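Local atomic coordinates of hypothetical protein yfcE (Escherichia coli, PDB entry 1SU1), a protein that belongs to the calcineurin-like phosphoesterase superfamily and holds two zinc ions at neighbouring sites in a mixed alpha/beta fold. Residues L28-D33 and F166-V171; W55-G60 and L125-G130; H151-V156 and I173-N178. All coordinates share one frame; numbering follows the deposited sequence.

Interaction 1 of 3, residues L28-D33 and F166-V171; sequences LMFASD and FNPGSV. With ZN (zinc ion), chain F.
Residues 30-33 and 166-171 run at 61° to each other, their backbones closest at D33 and S170. One backbone bond joins them, V171 N to S32 O at 3.2 Å. The same oxygen also receives a CA-H...O contact from S170. S170 adds a side-chain bond: its hydroxyl, turned anti to the backbone N (chi1 176°), donates to D33 O, with OG 2.8 Å from that oxygen. Through this bond the serine ties the two segments together; S170 OG is also hydrogen-bonded to the amides of S172 and I173, which steadies its own loop. The turn at D33 carries the first metal ligand of the calcineurin-like phosphoesterase fold at the C-terminal end of a central strand: D33 OD1 binds a zinc ion at 1.9 Å, and H35 and H153 bind the same ion. The other carboxylate oxygen has three partners. S32 OG reaches D33 OD2 at 2.6 Å from above the carboxylate plane, H151 N donates to it, and a water shared with N167 OD1 makes a longer bond. N167 OD1 also accepts from G169 N, an Asx turn that shapes the loop, while a second water bridges S32 N and G169 O. Further from the metal the contact becomes apolar. The edge of F166 points at one face of F30 in a T-shaped pair, with ring planes at 73° and CE2 4.1 Å from F30 CD1, and P168 CG packs against F30 CB at 3.7 Å.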
loop_
_atom_site.group_PDB
_atom_site.type_symbol
_atom_site.label_atom_id
_atom_site.label_comp_id
_atom_site.label_asym_id
_atom_site.label_seq_id
_atom_site.Cartn_x
_atom_site.Cartn_y
_atom_site.Cartn_z
ATOM N N LEU A 28 18.132 -16.172 -17.917
ATOM C CA LEU A 28 17.809 -15.808 -16.547
ATOM C C LEU A 28 17.664 -17.007 -15.611
ATOM O O LEU A 28 17.216 -18.073 -16.016
ATOM C CB LEU A 28 16.496 -15.015 -16.513
ATOM C CG LEU A 28 16.311 -13.861 -17.503
ATOM C CD1 LEU A 28 14.830 -13.485 -17.549
ATOM C CD2 LEU A 28 17.173 -12.693 -17.112
ATOM N N MET A 29 18.033 -16.807 -14.349
ATOM C CA MET A 29 17.890 -17.836 -13.333
ATOM C C MET A 29 16.807 -17.364 -12.357
ATOM O O MET A 29 16.748 -16.188 -12.017
ATOM C CB MET A 29 19.204 -18.046 -12.576
ATOM C CG MET A 29 19.109 -19.148 -11.518
ATOM S SD MET A 29 20.705 -19.540 -10.726
ATOM C CE MET A 29 20.126 -20.459 -9.311
ATOM N N PHE A 30 15.966 -18.291 -11.912
ATOM C CA PHE A 30 14.884 -17.996 -10.978
ATOM C C PHE A 30 14.990 -18.792 -9.682
ATOM O O PHE A 30 15.280 -19.986 -9.700
ATOM C CB PHE A 30 13.521 -18.323 -11.599
ATOM C CG PHE A 30 13.261 -17.636 -12.908
ATOM C CD1 PHE A 30 13.806 -18.135 -14.089
ATOM C CD2 PHE A 30 12.462 -16.487 -12.965
ATOM C CE1 PHE A 30 13.560 -17.501 -15.314
ATOM C CE2 PHE A 30 12.214 -15.849 -14.176
ATOM C CZ PHE A 30 12.761 -16.354 -15.354
ATOM N N ALA A 31 14.740 -18.116 -8.566
ATOM C CA ALA A 31 14.737 -18.732 -7.246
ATOM C C ALA A 31 13.492 -18.176 -6.542
ATOM O O ALA A 31 13.220 -16.975 -6.625
ATOM C CB ALA A 31 15.994 -18.342 -6.478
ATOM N N SER A 32 12.749 -19.032 -5.847
ATOM C CA SER A 32 11.548 -18.590 -5.157
ATOM C C SER A 32 11.328 -19.280 -3.813
ATOM O O SER A 32 11.803 -20.389 -3.585
ATOM C CB SER A 32 10.316 -18.814 -6.051
ATOM O OG SER A 32 9.135 -18.318 -5.431
ATOM N N ASP A 33 10.599 -18.601 -2.930
ATOM C CA ASP A 33 10.260 -19.105 -1.606
ATOM C C ASP A 33 11.465 -19.688 -0.842
ATOM O O ASP A 33 11.485 -20.876 -0.474
ATOM C CB ASP A 33 9.141 -20.143 -1.743
ATOM C CG ASP A 33 7.838 -19.535 -2.308
ATOM O OD1 ASP A 33 6.969 -19.076 -1.520
ATOM O OD2 ASP A 33 7.695 -19.490 -3.550
ATOM N N PHE A 166 4.576 -20.741 -15.446
ATOM C CA PHE A 166 5.884 -21.220 -15.019
ATOM C C PHE A 166 6.112 -20.893 -13.539
ATOM O O PHE A 166 6.033 -19.726 -13.141
ATOM C CB PHE A 166 7.001 -20.603 -15.869
ATOM C CG PHE A 166 8.384 -21.057 -15.465
ATOM C CD1 PHE A 166 8.778 -22.390 -15.627
ATOM C CD2 PHE A 166 9.284 -20.159 -14.898
ATOM C CE1 PHE A 166 10.051 -22.816 -15.228
ATOM C CE2 PHE A 166 10.557 -20.576 -14.496
ATOM C CZ PHE A 166 10.940 -21.908 -14.663
ATOM N N ASN A 167 6.391 -21.931 -12.744
ATOM C CA ASN A 167 6.647 -21.815 -11.308
ATOM C C ASN A 167 7.858 -22.694 -10.964
ATOM O O ASN A 167 7.784 -23.909 -11.087
ATOM C CB ASN A 167 5.413 -22.283 -10.526
ATOM C CG ASN A 167 5.543 -22.060 -9.024
ATOM O OD1 ASN A 167 6.655 -21.986 -8.476
ATOM N ND2 ASN A 167 4.387 -21.969 -8.339
ATOM N N PRO A 168 8.976 -22.084 -10.503
ATOM C CA PRO A 168 10.253 -22.728 -10.111
ATOM C C PRO A 168 10.128 -23.615 -8.898
ATOM O O PRO A 168 11.030 -24.388 -8.596
ATOM C CB PRO A 168 11.181 -21.557 -9.771
ATOM C CG PRO A 168 10.669 -20.460 -10.579
ATOM C CD PRO A 168 9.148 -20.624 -10.615
ATOM N N GLY A 169 9.002 -23.501 -8.207
ATOM C CA GLY A 169 8.795 -24.274 -7.002
ATOM C C GLY A 169 9.605 -23.581 -5.926
ATOM O O GLY A 169 10.160 -22.500 -6.174
ATOM N N SER A 170 9.702 -24.188 -4.743
ATOM C CA SER A 170 10.476 -23.605 -3.637
ATOM C C SER A 170 11.871 -24.226 -3.548
ATOM O O SER A 170 12.026 -25.434 -3.744
ATOM C CB SER A 170 9.769 -23.846 -2.297
ATOM O OG SER A 170 10.557 -23.373 -1.211
ATOM N N VAL A 171 12.878 -23.413 -3.243
ATOM C CA VAL A 171 14.238 -23.917 -3.114
ATOM C C VAL A 171 14.443 -24.483 -1.714
ATOM O O VAL A 171 15.497 -25.027 -1.423
ATOM C CB VAL A 171 15.303 -22.808 -3.313
ATOM C CG1 VAL A 171 15.292 -22.299 -4.741
ATOM C CG2 VAL A 171 15.054 -21.672 -2.334
HETATM ZN ZN ZN F . 6.406 -19.461 0.233
HETATM O O HOH W 1 12.649 -21.763 -6.697
HETATM O O HOH W 2 6.429 -21.719 -5.604
#

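Interaction 2 of 3, residues W55-G60 and L125-G130; sequences WLVILG and LFLTHG. With ZN (zinc ion), chain E.
V57 and L127 meet at the apolar end of this contact, where two strands from different sheets face each other. V57 CG1 lies 3.9 Å from L127 CD1, and the two side chains run at about a right angle. L59 continues the layer less closely, its CD2 4.4 Å from L127 CB, and F30 and V148 also pack against L127. The polar part is a single strong link: H129 ND1 donates to L59 O at 2.6 Å with an N-H...O angle of 161°. L59 O is met on a lone pair in its carbonyl plane and lies only 5° out of the imidazole plane, which helps to fix the rotation of the ring. With CG anti to the backbone N (chi1 -178°), the ring extends from its own backbone to G60, whose O lies near its edge, 3.5 Å from CE1. Donating through ND1 leaves NE2 to the metal, and H129 NE2 binds a zinc ion at 2.2 Å; the carbonyl probably makes the imidazole a more electron-rich ligand. D61, N97 and H151 bind the same ion. A histidine oriented by a backbone carbonyl, beside a loop that follows a central strand, is thus part of the two-metal site of the calcineurin-like phosphoesterase fold.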
loop_
_atom_site.group_PDB
_atom_site.type_symbol
_atom_site.label_atom_id
_atom_site.label_comp_id
_atom_site.label_asym_id
_atom_site.label_seq_id
_atom_site.Cartn_x
_atom_site.Cartn_y
_atom_site.Cartn_z
ATOM N N TRP A 55 20.692 -12.035 -15.047
ATOM C CA TRP A 55 20.113 -11.654 -13.751
ATOM C C TRP A 55 19.641 -12.833 -12.908
ATOM O O TRP A 55 19.323 -13.893 -13.435
ATOM C CB TRP A 55 18.886 -10.738 -13.940
ATOM C CG TRP A 55 19.116 -9.503 -14.740
ATOM C CD1 TRP A 55 18.958 -9.352 -16.087
ATOM C CD2 TRP A 55 19.574 -8.247 -14.246
ATOM N NE1 TRP A 55 19.289 -8.070 -16.465
ATOM C CE2 TRP A 55 19.669 -7.368 -15.349
ATOM C CE3 TRP A 55 19.901 -7.770 -12.971
ATOM C CZ2 TRP A 55 20.098 -6.042 -15.222
ATOM C CZ3 TRP A 55 20.327 -6.447 -12.840
ATOM C CH2 TRP A 55 20.416 -5.599 -13.964
ATOM N N LEU A 56 19.591 -12.632 -11.594
ATOM C CA LEU A 56 19.056 -13.647 -10.692
ATOM C C LEU A 56 17.680 -13.096 -10.307
ATOM O O LEU A 56 17.583 -12.053 -9.648
ATOM C CB LEU A 56 19.902 -13.796 -9.424
ATOM C CG LEU A 56 19.229 -14.677 -8.351
ATOM C CD1 LEU A 56 18.971 -16.079 -8.899
ATOM C CD2 LEU A 56 20.100 -14.752 -7.115
ATOM N N VAL A 57 16.626 -13.788 -10.721
ATOM C CA VAL A 57 15.272 -13.349 -10.434
ATOM C C VAL A 57 14.640 -14.044 -9.228
ATOM O O VAL A 57 14.275 -15.227 -9.291
ATOM C CB VAL A 57 14.372 -13.551 -11.675
ATOM C CG1 VAL A 57 12.967 -13.035 -11.400
ATOM C CG2 VAL A 57 14.985 -12.840 -12.876
ATOM N N ILE A 58 14.496 -13.286 -8.143
ATOM C CA ILE A 58 13.908 -13.786 -6.904
ATOM C C ILE A 58 12.409 -13.462 -6.846
ATOM O O ILE A 58 12.018 -12.290 -6.812
ATOM C CB ILE A 58 14.663 -13.176 -5.699
ATOM C CG1 ILE A 58 16.129 -13.641 -5.752
ATOM C CG2 ILE A 58 14.002 -13.576 -4.385
ATOM C CD1 ILE A 58 16.987 -13.198 -4.583
ATOM N N LEU A 59 11.580 -14.506 -6.825
ATOM C CA LEU A 59 10.129 -14.350 -6.822
ATOM C C LEU A 59 9.419 -14.164 -5.473
ATOM O O LEU A 59 8.208 -14.402 -5.370
ATOM C CB LEU A 59 9.486 -15.519 -7.574
ATOM C CG LEU A 59 9.918 -15.704 -9.036
ATOM C CD1 LEU A 59 9.368 -17.020 -9.567
ATOM C CD2 LEU A 59 9.430 -14.527 -9.901
ATOM N N GLY A 60 10.152 -13.762 -4.435
ATOM C CA GLY A 60 9.499 -13.511 -3.153
ATOM C C GLY A 60 9.536 -14.515 -2.005
ATOM O O GLY A 60 9.633 -15.732 -2.216
ATOM N N LEU A 125 7.012 -11.766 -20.319
ATOM C CA LEU A 125 7.046 -12.562 -19.088
ATOM C C LEU A 125 6.572 -11.681 -17.935
ATOM O O LEU A 125 7.181 -10.654 -17.654
ATOM C CB LEU A 125 8.469 -13.054 -18.767
ATOM C CG LEU A 125 9.266 -13.932 -19.743
ATOM C CD1 LEU A 125 10.492 -14.483 -19.009
ATOM C CD2 LEU A 125 8.422 -15.068 -20.243
ATOM N N PHE A 126 5.502 -12.095 -17.265
ATOM C CA PHE A 126 4.956 -11.352 -16.140
ATOM C C PHE A 126 5.416 -11.980 -14.819
ATOM O O PHE A 126 4.905 -13.022 -14.423
ATOM C CB PHE A 126 3.416 -11.354 -16.216
ATOM C CG PHE A 126 2.747 -10.413 -15.234
ATOM C CD1 PHE A 126 2.411 -9.111 -15.608
ATOM C CD2 PHE A 126 2.457 -10.829 -13.940
ATOM C CE1 PHE A 126 1.799 -8.242 -14.711
ATOM C CE2 PHE A 126 1.839 -9.964 -13.028
ATOM C CZ PHE A 126 1.510 -8.669 -13.416
ATOM N N LEU A 127 6.344 -11.317 -14.131
ATOM C CA LEU A 127 6.895 -11.799 -12.856
ATOM C C LEU A 127 6.152 -11.290 -11.610
ATOM O O LEU A 127 6.103 -10.082 -11.361
ATOM C CB LEU A 127 8.381 -11.392 -12.735
ATOM C CG LEU A 127 9.267 -11.442 -13.988
ATOM C CD1 LEU A 127 10.626 -10.843 -13.659
ATOM C CD2 LEU A 127 9.420 -12.885 -14.480
ATOM N N THR A 128 5.625 -12.213 -10.806
ATOM C CA THR A 128 4.906 -11.854 -9.581
ATOM C C THR A 128 5.035 -13.015 -8.575
ATOM O O THR A 128 5.319 -14.138 -8.978
ATOM C CB THR A 128 3.401 -11.572 -9.891
ATOM O OG1 THR A 128 2.797 -10.894 -8.784
ATOM C CG2 THR A 128 2.653 -12.873 -10.146
ATOM N N HIS A 129 4.820 -12.752 -7.284
ATOM C CA HIS A 129 4.946 -13.799 -6.275
ATOM C C HIS A 129 3.864 -14.868 -6.326
ATOM O O HIS A 129 4.155 -16.067 -6.189
ATOM C CB HIS A 129 4.975 -13.222 -4.860
ATOM C CG HIS A 129 5.142 -14.266 -3.794
ATOM N ND1 HIS A 129 6.324 -14.957 -3.603
ATOM C CD2 HIS A 129 4.269 -14.767 -2.884
ATOM C CE1 HIS A 129 6.172 -15.831 -2.625
ATOM N NE2 HIS A 129 4.933 -15.736 -2.171
ATOM N N GLY A 130 2.612 -14.445 -6.473
ATOM C CA GLY A 130 1.541 -15.420 -6.537
ATOM C C GLY A 130 0.362 -15.177 -5.621
ATOM O O GLY A 130 -0.676 -15.829 -5.772
HETATM ZN ZN ZN E . 4.229 -16.882 -0.435
#

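Interaction 3 of 3, residues H151-V156 and I173-N178; sequences HTHLPV and IPKGGN. With ZN (zinc ion), chain E; ZN (zinc ion), chain F.
H153 O accepts from K175 N at 3.1 Å, the sounder of two polar bonds between the loops; the other is a weak one from H153 ND1 to I173 O. The lysine chain, bent at chi2 (78°) and again at chi4, folds back alongside the histidine, crossing it obliquely, with CD 3.4 Å from H153 CB and CE beside ND1. K175 O is gripped within its own loop by N178, whose ND2 donates to it at 2.6 Å and whose backbone N adds a weak bond, closing the type I' turn from K175 to N178. The ND2 bond lies in the carbonyl plane and close to the amide plane, holding the N178 amide beside P155, whose CG comes to 3.8 Å from N178 OD1. L154 CD2 presses on the same turn, 3.4 Å from K175 O. Within the other loop, T152 OG1 accepts from L154 N in an ST turn. The weak ND1 bond and the lysine chain help to set the H153 ring, whose NE2 binds one zinc ion at 2.2 Å. Two residues earlier, H151 ND1 binds the second zinc ion at 2.2 Å. With G150 before them, H151, T152 and H153 form the GHTH motif of the calcineurin-like phosphoesterase two-metal site, which gives one histidine to each metal.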
loop_
_atom_site.group_PDB
_atom_site.type_symbol
_atom_site.label_atom_id
_atom_site.label_comp_id
_atom_site.label_asym_id
_atom_site.label_seq_id
_atom_site.Cartn_x
_atom_site.Cartn_y
_atom_site.Cartn_z
ATOM N N HIS A 151 5.063 -18.841 -4.638
ATOM C CA HIS A 151 4.025 -18.968 -3.614
ATOM C C HIS A 151 3.385 -20.325 -3.297
ATOM O O HIS A 151 3.156 -20.634 -2.120
ATOM C CB HIS A 151 2.889 -17.965 -3.901
ATOM C CG HIS A 151 1.934 -17.802 -2.757
ATOM N ND1 HIS A 151 2.336 -17.367 -1.515
ATOM C CD2 HIS A 151 0.608 -18.053 -2.661
ATOM C CE1 HIS A 151 1.298 -17.357 -0.696
ATOM N NE2 HIS A 151 0.238 -17.769 -1.366
ATOM N N THR A 152 3.055 -21.120 -4.310
ATOM C CA THR A 152 2.426 -22.424 -4.050
ATOM C C THR A 152 3.432 -23.508 -3.642
ATOM O O THR A 152 3.056 -24.517 -3.036
ATOM C CB THR A 152 1.692 -22.973 -5.288
ATOM O OG1 THR A 152 2.638 -23.178 -6.350
ATOM C CG2 THR A 152 0.611 -21.997 -5.748
ATOM N N HIS A 153 4.700 -23.296 -3.980
ATOM C CA HIS A 153 5.749 -24.274 -3.697
ATOM C C HIS A 153 5.518 -25.531 -4.542
ATOM O O HIS A 153 5.944 -26.619 -4.158
ATOM C CB HIS A 153 5.771 -24.674 -2.216
ATOM C CG HIS A 153 6.009 -23.536 -1.277
ATOM N ND1 HIS A 153 6.303 -23.726 0.057
ATOM C CD2 HIS A 153 5.957 -22.196 -1.464
ATOM C CE1 HIS A 153 6.420 -22.552 0.650
ATOM N NE2 HIS A 153 6.214 -21.609 -0.251
ATOM N N LEU A 154 4.813 -25.380 -5.663
ATOM C CA LEU A 154 4.552 -26.488 -6.569
ATOM C C LEU A 154 5.068 -26.088 -7.944
ATOM O O LEU A 154 4.591 -25.127 -8.538
ATOM C CB LEU A 154 3.055 -26.819 -6.622
ATOM C CG LEU A 154 2.449 -27.489 -5.376
ATOM C CD1 LEU A 154 0.959 -27.744 -5.586
ATOM C CD2 LEU A 154 3.162 -28.811 -5.097
ATOM N N PRO A 155 6.059 -26.830 -8.472
ATOM C CA PRO A 155 6.642 -26.533 -9.785
ATOM C C PRO A 155 5.668 -26.713 -10.944
ATOM O O PRO A 155 4.876 -27.653 -10.959
ATOM C CB PRO A 155 7.808 -27.510 -9.862
ATOM C CG PRO A 155 7.213 -28.732 -9.219
ATOM C CD PRO A 155 6.524 -28.144 -7.987
ATOM N N VAL A 156 5.730 -25.805 -11.910
ATOM C CA VAL A 156 4.862 -25.888 -13.066
ATOM C C VAL A 156 5.606 -25.378 -14.288
ATOM O O VAL A 156 6.433 -24.472 -14.192
ATOM C CB VAL A 156 3.557 -25.041 -12.863
ATOM C CG1 VAL A 156 2.699 -25.084 -14.116
ATOM C CG2 VAL A 156 2.767 -25.571 -11.672
ATOM N N ILE A 173 11.237 -25.466 0.665
ATOM C CA ILE A 173 10.123 -26.233 1.217
ATOM C C ILE A 173 9.163 -26.729 0.138
ATOM O O ILE A 173 7.980 -26.369 0.128
ATOM C CB ILE A 173 9.292 -25.410 2.217
ATOM C CG1 ILE A 173 10.193 -24.489 3.031
ATOM C CG2 ILE A 173 8.551 -26.348 3.155
ATOM C CD1 ILE A 173 9.430 -23.548 3.945
ATOM N N PRO A 174 9.654 -27.576 -0.775
ATOM C CA PRO A 174 8.779 -28.084 -1.835
ATOM C C PRO A 174 7.596 -28.871 -1.286
ATOM O O PRO A 174 7.676 -29.448 -0.197
ATOM C CB PRO A 174 9.721 -28.953 -2.664
ATOM C CG PRO A 174 10.668 -29.491 -1.619
ATOM C CD PRO A 174 10.966 -28.250 -0.806
ATOM N N LYS A 175 6.497 -28.875 -2.039
ATOM C CA LYS A 175 5.290 -29.604 -1.660
ATOM C C LYS A 175 5.016 -30.655 -2.732
ATOM O O LYS A 175 5.656 -30.653 -3.788
ATOM C CB LYS A 175 4.076 -28.666 -1.578
ATOM C CG LYS A 175 3.782 -28.063 -0.212
ATOM C CD LYS A 175 4.702 -26.903 0.115
ATOM C CE LYS A 175 4.208 -26.124 1.337
ATOM N NZ LYS A 175 2.882 -25.477 1.105
ATOM N N GLY A 176 4.057 -31.536 -2.463
ATOM C CA GLY A 176 3.697 -32.563 -3.425
ATOM C C GLY A 176 4.757 -33.620 -3.687
ATOM O O GLY A 176 4.753 -34.259 -4.741
ATOM N N GLY A 177 5.673 -33.800 -2.741
ATOM C CA GLY A 177 6.716 -34.795 -2.908
ATOM C C GLY A 177 7.809 -34.444 -3.901
ATOM O O GLY A 177 8.611 -35.302 -4.259
ATOM N N ASN A 178 7.851 -33.191 -4.345
ATOM C CA ASN A 178 8.869 -32.750 -5.301
ATOM C C ASN A 178 10.168 -32.370 -4.604
ATOM O O ASN A 178 10.186 -32.102 -3.405
ATOM C CB ASN A 178 8.380 -31.523 -6.080
ATOM C CG ASN A 178 7.130 -31.792 -6.869
ATOM O OD1 ASN A 178 7.188 -32.282 -7.993
ATOM N ND2 ASN A 178 5.982 -31.482 -6.277
HETATM ZN ZN ZN E . 4.229 -16.882 -0.435
HETATM ZN ZN ZN F . 6.406 -19.461 0.233
#

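In the fold
From the N terminus, strand 27-31 comes first, and interaction 1 closes the long loop from it to the end of strand 163-167. Interaction 2 closes a shorter loop nested inside that one, joining strand 55-58, the neighbour of 27-31 in the six-stranded sheet, to strand 124-128 of the five-stranded sheet. Interaction 3 follows interaction 2 in series and closes a short loop of 16 residues, holding most of strands 156-160 and 163-167; it crosses interaction 1, whose residues 166-171 fall inside it. Interactions 1 and 2 tie the two sheets together, whereas interaction 3 joins two surface loops beyond them. Interactions 1 and 3 share one zinc ion, and interactions 2 and 3 the other.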